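Local coordinates for putative uncharacterized protein (Coprinopsis cinerea, PDB 3W9A), which probably hydrolyses beta-glucans as the catalytic domain of a glycoside hydrolase family 131 enzyme with a beta-jelly-roll fold, at residues 14-17 / 18-21; 37-40 / 41-44; 181-184 / 185-188. All coordinates share one frame; numbering follows the deposited sequence.

Interaction 1. Residues 14-17 / 18-21; sequences TPAD and FDRW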
ATOM      1  N   THR A  14       9.524   1.988 -16.316  1.00 19.90           N
ATOM      2  CA  THR A  14       8.392   1.702 -17.213  1.00 19.93           C
ATOM      3  C   THR A  14       7.680   0.454 -16.726  1.00 19.60           C
ATOM      4  O   THR A  14       8.246  -0.302 -15.927  1.00 20.39           O
ATOM      5  CB  THR A  14       8.866   1.441 -18.659  1.00 20.35           C
ATOM      6  OG1 THR A  14       9.676   0.264 -18.688  1.00 20.23           O
ATOM      7  CG2 THR A  14       9.668   2.605 -19.170  1.00 21.79           C
ATOM      8  N   PRO A  15       6.452   0.198 -17.226  1.00 19.23           N
ATOM      9  CA  PRO A  15       5.737  -0.987 -16.746  1.00 18.92           C
ATOM     10  C   PRO A  15       6.511  -2.298 -16.925  1.00 18.46           C
ATOM     11  O   PRO A  15       6.528  -3.142 -16.006  1.00 18.20           O
ATOM     12  CB  PRO A  15       4.433  -0.958 -17.561  1.00 19.31           C
ATOM     13  CG  PRO A  15       4.223   0.482 -17.860  1.00 19.00           C
ATOM     14  CD  PRO A  15       5.599   1.034 -18.097  1.00 18.99           C
ATOM     15  N   ALA A  16       7.182  -2.439 -18.069  1.00 18.58           N
ATOM     16  CA  ALA A  16       7.980  -3.627 -18.355  1.00 18.19           C
ATOM     17  C   ALA A  16       9.051  -3.920 -17.302  1.00 18.41           C
ATOM     18  O   ALA A  16       9.467  -5.071 -17.163  1.00 19.39           O
ATOM     19  CB  ALA A  16       8.615  -3.528 -19.737  1.00 18.24           C
ATOM     20  N   ASP A  17       9.488  -2.904 -16.555  1.00 17.16           N
ATOM     21  CA  ASP A  17      10.445  -3.137 -15.477  1.00 16.78           C
ATOM     22  C   ASP A  17       9.904  -4.130 -14.443  1.00 15.64           C
ATOM     23  O   ASP A  17      10.652  -4.948 -13.925  1.00 15.63           O
ATOM     24  CB  ASP A  17      10.899  -1.818 -14.814  1.00 17.03           C
ATOM     25  CG  ASP A  17      11.892  -1.026 -15.676  1.00 17.80           C
ATOM     26  OD1 ASP A  17      12.582  -1.633 -16.527  1.00 18.39           O
ATOM     27  OD2 ASP A  17      11.971   0.209 -15.517  1.00 17.63           O
ATOM     28  N   PHE A  18       8.604  -4.111 -14.182  1.00 14.71           N
ATOM     29  CA  PHE A  18       8.016  -5.087 -13.263  1.00 14.08           C
ATOM     30  C   PHE A  18       8.018  -6.526 -13.850  1.00 14.50           C
ATOM     31  O   PHE A  18       8.060  -7.505 -13.103  1.00 14.44           O
ATOM     32  CB  PHE A  18       6.601  -4.669 -12.872  1.00 13.45           C
ATOM     33  CG  PHE A  18       6.546  -3.481 -11.956  1.00 12.89           C
ATOM     34  CD1 PHE A  18       6.912  -3.597 -10.617  1.00 12.67           C
ATOM     35  CD2 PHE A  18       6.101  -2.255 -12.423  1.00 12.33           C
ATOM     36  CE1 PHE A  18       6.840  -2.504  -9.764  1.00 12.47           C
ATOM     37  CE2 PHE A  18       6.022  -1.164 -11.580  1.00 12.37           C
ATOM     38  CZ  PHE A  18       6.384  -1.283 -10.251  1.00 12.28           C
ATOM     39  N   ASP A  19       8.010  -6.637 -15.176  1.00 14.98           N
ATOM     40  CA  ASP A  19       8.018  -7.939 -15.868  1.00 15.58           C
ATOM     41  C   ASP A  19       9.355  -8.686 -15.795  1.00 15.97           C
ATOM     42  O   ASP A  19       9.427  -9.847 -16.162  1.00 16.13           O
ATOM     43  CB  ASP A  19       7.603  -7.784 -17.343  1.00 15.24           C
ATOM     44  CG  ASP A  19       6.170  -7.260 -17.506  1.00 15.92           C
ATOM     45  OD1 ASP A  19       5.321  -7.534 -16.627  1.00 17.33           O
ATOM     46  OD2 ASP A  19       5.882  -6.569 -18.500  1.00 14.92           O
ATOM     47  N   ARG A  20      10.422  -8.035 -15.356  1.00 17.32           N
ATOM     48  CA  ARG A  20      11.709  -8.730 -15.223  1.00 18.22           C
ATOM     49  C   ARG A  20      11.635  -9.831 -14.179  1.00 16.17           C
ATOM     50  O   ARG A  20      12.289 -10.845 -14.300  1.00 14.59           O
ATOM     51  CB  ARG A  20      12.831  -7.761 -14.852  1.00 22.20           C
ATOM     52  CG  ARG A  20      13.348  -6.939 -16.024  1.00 26.74           C
ATOM     53  CD  ARG A  20      14.708  -6.335 -15.701  1.00 31.40           C
ATOM     54  NE  ARG A  20      14.597  -5.343 -14.625  1.00 37.10           N
ATOM     55  CZ  ARG A  20      14.407  -4.033 -14.806  1.00 41.74           C
ATOM     56  NH1 ARG A  20      14.316  -3.522 -16.033  1.00 44.18           N
ATOM     57  NH2 ARG A  20      14.304  -3.222 -13.749  1.00 44.13           N
ATOM     58  N   TRP A  21      10.822  -9.622 -13.153  1.00 14.63           N
ATOM     59  CA  TRP A  21      10.672 -10.593 -12.087  1.00 13.89           C
ATOM     60  C   TRP A  21       9.927 -11.852 -12.571  1.00 13.64           C
ATOM     61  O   TRP A  21       8.986 -11.764 -13.363  1.00 13.66           O
ATOM     62  CB  TRP A  21       9.915  -9.955 -10.917  1.00 13.25           C
ATOM     63  CG  TRP A  21       9.780 -10.849  -9.749  1.00 12.90           C
ATOM     64  CD1 TRP A  21      10.611 -10.916  -8.668  1.00 12.58           C
ATOM     65  CD2 TRP A  21       8.753 -11.820  -9.533  1.00 12.27           C
ATOM     66  NE1 TRP A  21      10.162 -11.867  -7.785  1.00 12.82           N
ATOM     67  CE2 TRP A  21       9.019 -12.436  -8.286  1.00 12.43           C
ATOM     68  CE3 TRP A  21       7.617 -12.206 -10.253  1.00 11.88           C
ATOM     69  CZ2 TRP A  21       8.210 -13.442  -7.759  1.00 12.20           C
ATOM     70  CZ3 TRP A  21       6.806 -13.190  -9.730  1.00 11.90           C
ATOM     71  CH2 TRP A  21       7.110 -13.804  -8.490  1.00 12.11           C
TER

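Interaction 2. Residues 37-40 / 41-44; sequences SGPT and SRYL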
ATOM      1  N   SER A  37      -4.604 -10.963 -17.072  1.00 16.59           N
ATOM      2  CA  SER A  37      -3.911 -11.407 -18.290  1.00 18.14           C
ATOM      3  C   SER A  37      -3.390 -10.280 -19.165  1.00 18.13           C
ATOM      4  O   SER A  37      -2.604 -10.530 -20.083  1.00 18.99           O
ATOM      5  CB  SER A  37      -4.866 -12.224 -19.149  1.00 18.82           C
ATOM      6  OG  SER A  37      -5.239 -13.384 -18.451  1.00 21.69           O
ATOM      7  N   GLY A  38      -3.833  -9.052 -18.906  1.00 17.54           N
ATOM      8  CA  GLY A  38      -3.437  -7.919 -19.715  1.00 17.29           C
ATOM      9  C   GLY A  38      -1.947  -7.619 -19.648  1.00 16.81           C
ATOM     10  O   GLY A  38      -1.231  -8.176 -18.813  1.00 16.02           O
ATOM     11  N   PRO A  39      -1.472  -6.721 -20.526  1.00 16.42           N
ATOM     12  CA  PRO A  39      -0.095  -6.227 -20.379  1.00 16.08           C
ATOM     13  C   PRO A  39       0.055  -5.494 -19.053  1.00 15.50           C
ATOM     14  O   PRO A  39      -0.936  -4.968 -18.526  1.00 15.33           O
ATOM     15  CB  PRO A  39       0.080  -5.270 -21.566  1.00 16.30           C
ATOM     16  CG  PRO A  39      -1.307  -4.891 -21.972  1.00 16.55           C
ATOM     17  CD  PRO A  39      -2.195  -6.049 -21.622  1.00 16.51           C
ATOM     18  N   THR A  40       1.268  -5.477 -18.505  1.00 14.32           N
ATOM     19  CA  THR A  40       1.483  -4.857 -17.206  1.00 13.67           C
ATOM     20  C   THR A  40       1.065  -3.376 -17.208  1.00 13.18           C
ATOM     21  O   THR A  40       0.491  -2.868 -16.225  1.00 11.61           O
ATOM     22  CB  THR A  40       2.929  -5.068 -16.748  1.00 13.13           C
ATOM     23  OG1 THR A  40       3.097  -6.454 -16.485  1.00 12.57           O
ATOM     24  CG2 THR A  40       3.237  -4.281 -15.469  1.00 12.76           C
ATOM     25  N   SER A  41       1.279  -2.708 -18.336  1.00 13.07           N
ATOM     26  CA  SER A  41       0.889  -1.300 -18.465  1.00 13.05           C
ATOM     27  C   SER A  41      -0.634  -1.023 -18.345  1.00 13.02           C
ATOM     28  O   SER A  41      -1.020   0.120 -18.207  1.00 12.60           O
ATOM     29  CB  SER A  41       1.386  -0.730 -19.785  1.00 13.20           C
ATOM     30  OG  SER A  41       0.615  -1.267 -20.836  1.00 13.27           O
ATOM     31  N   ARG A  42      -1.479  -2.050 -18.419  1.00 13.31           N
ATOM     32  CA  ARG A  42      -2.903  -1.898 -18.093  1.00 14.16           C
ATOM     33  C   ARG A  42      -3.126  -1.728 -16.566  1.00 13.34           C
ATOM     34  O   ARG A  42      -4.130  -1.144 -16.137  1.00 12.80           O
ATOM     35  CB  ARG A  42      -3.686  -3.105 -18.595  1.00 15.91           C
ATOM     36  CG  ARG A  42      -5.194  -2.945 -18.537  1.00 17.95           C
ATOM     37  CD  ARG A  42      -5.904  -4.201 -19.002  1.00 19.61           C
ATOM     38  NE  ARG A  42      -5.566  -4.532 -20.378  1.00 21.06           N
ATOM     39  CZ  ARG A  42      -5.946  -5.648 -20.994  1.00 23.09           C
ATOM     40  NH1 ARG A  42      -6.667  -6.556 -20.356  1.00 23.44           N
ATOM     41  NH2 ARG A  42      -5.594  -5.858 -22.257  1.00 24.46           N
ATOM     42  N   TYR A  43      -2.180  -2.217 -15.759  1.00 12.02           N
ATOM     43  CA  TYR A  43      -2.355  -2.291 -14.301  1.00 11.49           C
ATOM     44  C   TYR A  43      -1.369  -1.465 -13.472  1.00 10.80           C
ATOM     45  O   TYR A  43      -1.704  -0.997 -12.380  1.00 10.08           O
ATOM     46  CB  TYR A  43      -2.255  -3.746 -13.863  1.00 11.83           C
ATOM     47  CG  TYR A  43      -3.074  -4.700 -14.697  1.00 12.01           C
ATOM     48  CD1 TYR A  43      -4.472  -4.572 -14.780  1.00 12.13           C
ATOM     49  CD2 TYR A  43      -2.466  -5.717 -15.395  1.00 12.23           C
ATOM     50  CE1 TYR A  43      -5.222  -5.446 -15.543  1.00 12.11           C
ATOM     51  CE2 TYR A  43      -3.200  -6.584 -16.169  1.00 12.30           C
ATOM     52  CZ  TYR A  43      -4.570  -6.440 -16.252  1.00 12.31           C
ATOM     53  OH  TYR A  43      -5.274  -7.332 -17.015  1.00 11.99           O
ATOM     54  N   LEU A  44      -0.155  -1.306 -13.979  1.00 10.53           N
ATOM     55  CA  LEU A  44       0.898  -0.598 -13.257  1.00 10.69           C
ATOM     56  C   LEU A  44       1.548   0.452 -14.133  1.00 10.70           C
ATOM     57  O   LEU A  44       2.044   0.148 -15.211  1.00 10.42           O
ATOM     58  CB  LEU A  44       1.955  -1.586 -12.740  1.00 10.42           C
ATOM     59  CG  LEU A  44       1.468  -2.626 -11.725  1.00 10.55           C
ATOM     60  CD1 LEU A  44       2.562  -3.644 -11.452  1.00 10.64           C
ATOM     61  CD2 LEU A  44       0.970  -1.997 -10.410  1.00 10.41           C
TER

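Interaction 3. Residues 181-184 / 185-188; sequences LVKV and VQNV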
ATOM      1  N   LEU A 181       4.426  12.007  10.404  1.00 15.24           N
ATOM      2  CA  LEU A 181       3.575  10.984  10.973  1.00 15.09           C
ATOM      3  C   LEU A 181       3.391  11.187  12.483  1.00 15.16           C
ATOM      4  O   LEU A 181       4.341  11.487  13.208  1.00 14.51           O
ATOM      5  CB  LEU A 181       4.171   9.589  10.715  1.00 14.79           C
ATOM      6  CG  LEU A 181       4.240   9.143   9.249  1.00 14.91           C
ATOM      7  CD1 LEU A 181       5.118   7.904   9.090  1.00 14.90           C
ATOM      8  CD2 LEU A 181       2.842   8.888   8.707  1.00 14.93           C
ATOM      9  N   VAL A 182       2.149  11.027  12.922  1.00 15.95           N
ATOM     10  CA  VAL A 182       1.798  11.010  14.335  1.00 16.76           C
ATOM     11  C   VAL A 182       1.123   9.669  14.566  1.00 16.99           C
ATOM     12  O   VAL A 182       0.440   9.150  13.663  1.00 16.97           O
ATOM     13  CB  VAL A 182       0.860  12.193  14.697  1.00 16.80           C
ATOM     14  CG1 VAL A 182       0.451  12.164  16.165  1.00 17.17           C
ATOM     15  CG2 VAL A 182       1.537  13.519  14.385  1.00 16.75           C
ATOM     16  N   LYS A 183       1.330   9.094  15.751  1.00 16.91           N
ATOM     17  CA  LYS A 183       0.692   7.834  16.115  1.00 17.12           C
ATOM     18  C   LYS A 183      -0.777   8.075  16.501  1.00 17.76           C
ATOM     19  O   LYS A 183      -1.073   8.599  17.570  1.00 17.89           O
ATOM     20  CB  LYS A 183       1.452   7.129  17.243  1.00 16.94           C
ATOM     21  CG  LYS A 183       1.022   5.683  17.438  1.00 17.02           C
ATOM     22  CD  LYS A 183       1.968   4.892  18.336  1.00 16.77           C
ATOM     23  CE  LYS A 183       1.623   3.401  18.331  1.00 16.58           C
ATOM     24  NZ  LYS A 183       2.690   2.528  18.909  1.00 16.20           N
ATOM     25  N   VAL A 184      -1.688   7.689  15.617  1.00 17.68           N
ATOM     26  CA  VAL A 184      -3.126   7.972  15.783  1.00 17.87           C
ATOM     27  C   VAL A 184      -3.886   6.797  16.391  1.00 18.02           C
ATOM     28  O   VAL A 184      -4.972   6.968  16.959  1.00 18.90           O
ATOM     29  CB  VAL A 184      -3.777   8.377  14.437  1.00 17.83           C
ATOM     30  CG1 VAL A 184      -3.348   9.784  14.052  1.00 17.61           C
ATOM     31  CG2 VAL A 184      -3.422   7.385  13.327  1.00 17.52           C
ATOM     32  N   VAL A 185      -3.326   5.597  16.287  1.00 17.84           N
ATOM     33  CA  VAL A 185      -3.901   4.443  16.969  1.00 17.72           C
ATOM     34  C   VAL A 185      -2.805   3.673  17.708  1.00 18.11           C
ATOM     35  O   VAL A 185      -1.856   3.166  17.100  1.00 16.77           O
ATOM     36  CB  VAL A 185      -4.686   3.500  16.020  1.00 17.55           C
ATOM     37  CG1 VAL A 185      -5.341   2.377  16.819  1.00 17.94           C
ATOM     38  CG2 VAL A 185      -5.744   4.266  15.224  1.00 17.39           C
ATOM     39  N   GLN A 186      -2.964   3.593  19.029  1.00 18.35           N
ATOM     40  CA  GLN A 186      -2.092   2.792  19.875  1.00 18.95           C
ATOM     41  C   GLN A 186      -2.263   1.347  19.501  1.00 19.00           C
ATOM     42  O   GLN A 186      -3.316   0.962  18.994  1.00 17.98           O
ATOM     43  CB  GLN A 186      -2.452   2.971  21.351  1.00 19.25           C
ATOM     44  CG  GLN A 186      -2.145   4.345  21.903  1.00 19.58           C
ATOM     45  CD  GLN A 186      -0.700   4.723  21.707  1.00 20.25           C
ATOM     46  OE1 GLN A 186       0.203   3.969  22.079  1.00 20.59           O
ATOM     47  NE2 GLN A 186      -0.466   5.880  21.102  1.00 20.20           N
ATOM     48  N   ASN A 187      -1.248   0.539  19.792  1.00 19.55           N
ATOM     49  CA  ASN A 187      -1.223  -0.853  19.325  1.00 19.37           C
ATOM     50  C   ASN A 187      -2.368  -1.668  19.911  1.00 19.52           C
ATOM     51  O   ASN A 187      -2.698  -1.522  21.085  1.00 19.87           O
ATOM     52  CB  ASN A 187       0.127  -1.517  19.623  1.00 19.27           C
ATOM     53  CG  ASN A 187       1.156  -1.266  18.538  1.00 19.58           C
ATOM     54  OD1 ASN A 187       1.771  -2.198  18.016  1.00 20.49           O
ATOM     55  ND2 ASN A 187       1.335  -0.023  18.178  1.00 18.57           N
ATOM     56  N   VAL A 188      -2.979  -2.501  19.070  1.00 19.66           N
ATOM     57  CA  VAL A 188      -4.101  -3.360  19.458  1.00 19.69           C
ATOM     58  C   VAL A 188      -3.776  -4.798  19.063  1.00 19.75           C
ATOM     59  O   VAL A 188      -3.005  -5.012  18.123  1.00 19.47           O
ATOM     60  CB  VAL A 188      -5.430  -2.924  18.780  1.00 20.69           C
ATOM     61  CG1 VAL A 188      -5.711  -1.447  19.035  1.00 20.77           C
ATOM     62  CG2 VAL A 188      -5.421  -3.203  17.282  1.00 20.29           C
TER
HETATM   63  O   HOH W   1       1.090   1.551  21.229  1.00 17.59           O

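Interaction 1. Residues 14-17 / 18-21
Asp17 and Arg20 form a salt bridge three residues apart, Asp17 on the short helix 15-18 and Arg20 in the type I turn that follows it, ahead of strand 30-34 of the beta-jelly roll. The two side chains lie alongside each other, pointing the same way, with carboxylate and guanidinium planes 47° apart. Asp17 OD1 meets Arg20 NH1 at 2.6 Å, but the N-H points well off the oxygen (128°), so as a hydrogen bond the contact is weak. Arg20 reaches it by a bend at chi3 (-66°), which sets Asp17 O over one guanidinium face, toward its rim. Asp17 OD2 also turns back to the start of the segment, accepting from Thr14 N at 3.1 Å, which comes in from above the carboxylate plane, and from Thr13 N. With the carboxylate of Asp17 replaced by the methyl of an alanine, Arg20 is likely to lose its charged mate and the amides of Thr13 and Thr14 this acceptor. The backbone beneath is held by i to i+3 bonds, Phe18 N to Pro15 O at 2.9 Å and a weak one from Asp19 N to Ala16 O, before the turn runs from Phe18 to Trp21. Further out, the buried Phe18 ring stacks with Tyr12 and packs on Leu44 and Leu46 of strand 44-47, while Trp21 NE1 bonds to Gln84. Pro15 O lies near the plane of the Phe18 ring, at its edge, 3.7 Å from CD2.

Interaction 2. Residues 37-40 / 41-44
Arg42 and Tyr43 reach back along the loop to Gly38 and Pro39 on two different lines. The guanidinium of Arg42 has Gly38 CA over its centre, 3.5 Å above its plane; Pro39 CD packs on the same group, 3.5 Å from NH2. The arginine gets there with CG anti to its own N (chi1 -170°), an extended next bond and a bend at chi3. Tyr43 instead meets Gly38 at its ring edge: Gly38 N, in the ring plane, donates to Tyr43 OH at 2.9 Å, and Arg42 CB sits over the centre of one ring face. With no CB on Gly38, Tyr43 OH and the Arg42 guanidinium both close in on its backbone. The backbone from Pro39 to Leu44 is folded by three amide hydrogen bonds. Arg42 N bonds to Pro39 O at 3.0 Å, and Thr40 O takes two amides at 2.8 Å, Leu44 N nearly along the C=O axis and Tyr43 N from above the carbonyl plane. The Thr40 and Leu44 side chains cross obliquely, CG2 of Thr40 4.0 Å from CB of Leu44. The polar ends have further partners: Thr69 OG1 binds both Tyr43 OH and Arg42 NH1, and OG1 of the buried Thr40 is held by Trp32 NE1 and probably by Asp19 OD1. The loop links strand 30-34 to strand 44-47, with Thr40 and Ser41 against Pro15 of helix 15-18 and Leu44 packed on Phe18, Trp32 and, in strand 77-83, Thr79 and Leu81.

Interaction 3. Residues 181-184 / 185-188
Val184 and Val185 form a classic beta bulge opposite Leu172, where strand 182-189 turns a corner; its short segments 182-184 and 186-188 run 44° apart. The apolar part of the contact lies at the bulge itself, with Val184 CG2 4.3 Å from Val185 CG2. Both valines also touch Trp147 of strand 144-150, and Val185 reaches Trp139, so this edge of one sheet packs on strands of the other.

The polar part belongs to Lys183, whose fully extended chain, CG anti to the backbone N (chi1 -167°), spans the corner. Gln186 crosses it at about a right angle, with NE2 3.8 Å from Lys183 CD. One water ties both side-chain ends to the backbone amide of Asn187: it accepts from Lys183 NZ at 3.0 Å and from Asn187 N at 2.9 Å, and donates to Gln186 OE1 at 2.7 Å. The bend in Gln186 at chi2 (-56°) folds its amide back toward this water.

The charge of Lys183 is met by Asp162 of strand 157-164 in a salt bridge. The clear polar bonds across the bend pass through one bound water, while the ionic partner of Lys183 lies on another strand of the same sheet.

How the interactions relate
From the N terminus, interaction 1 closes the helical turn before strand 30-34, and interaction 2 closes the turn in the loop between strands 30-34 and 44-47. Interaction 3 comes much later, at the bulge in strand 182-189, the second strand of a hairpin with strand 169-176. All three are local and follow in series; none nests or crosses. The first two touch, joining helix 15-18 to the later loop. Interaction 3 lies on the opposite side of the chain's centre, its centre about 35 Å from the centres of both; its valines pack the edge strand 182-189 of one sheet on strands 136-141 and 144-150 of the other.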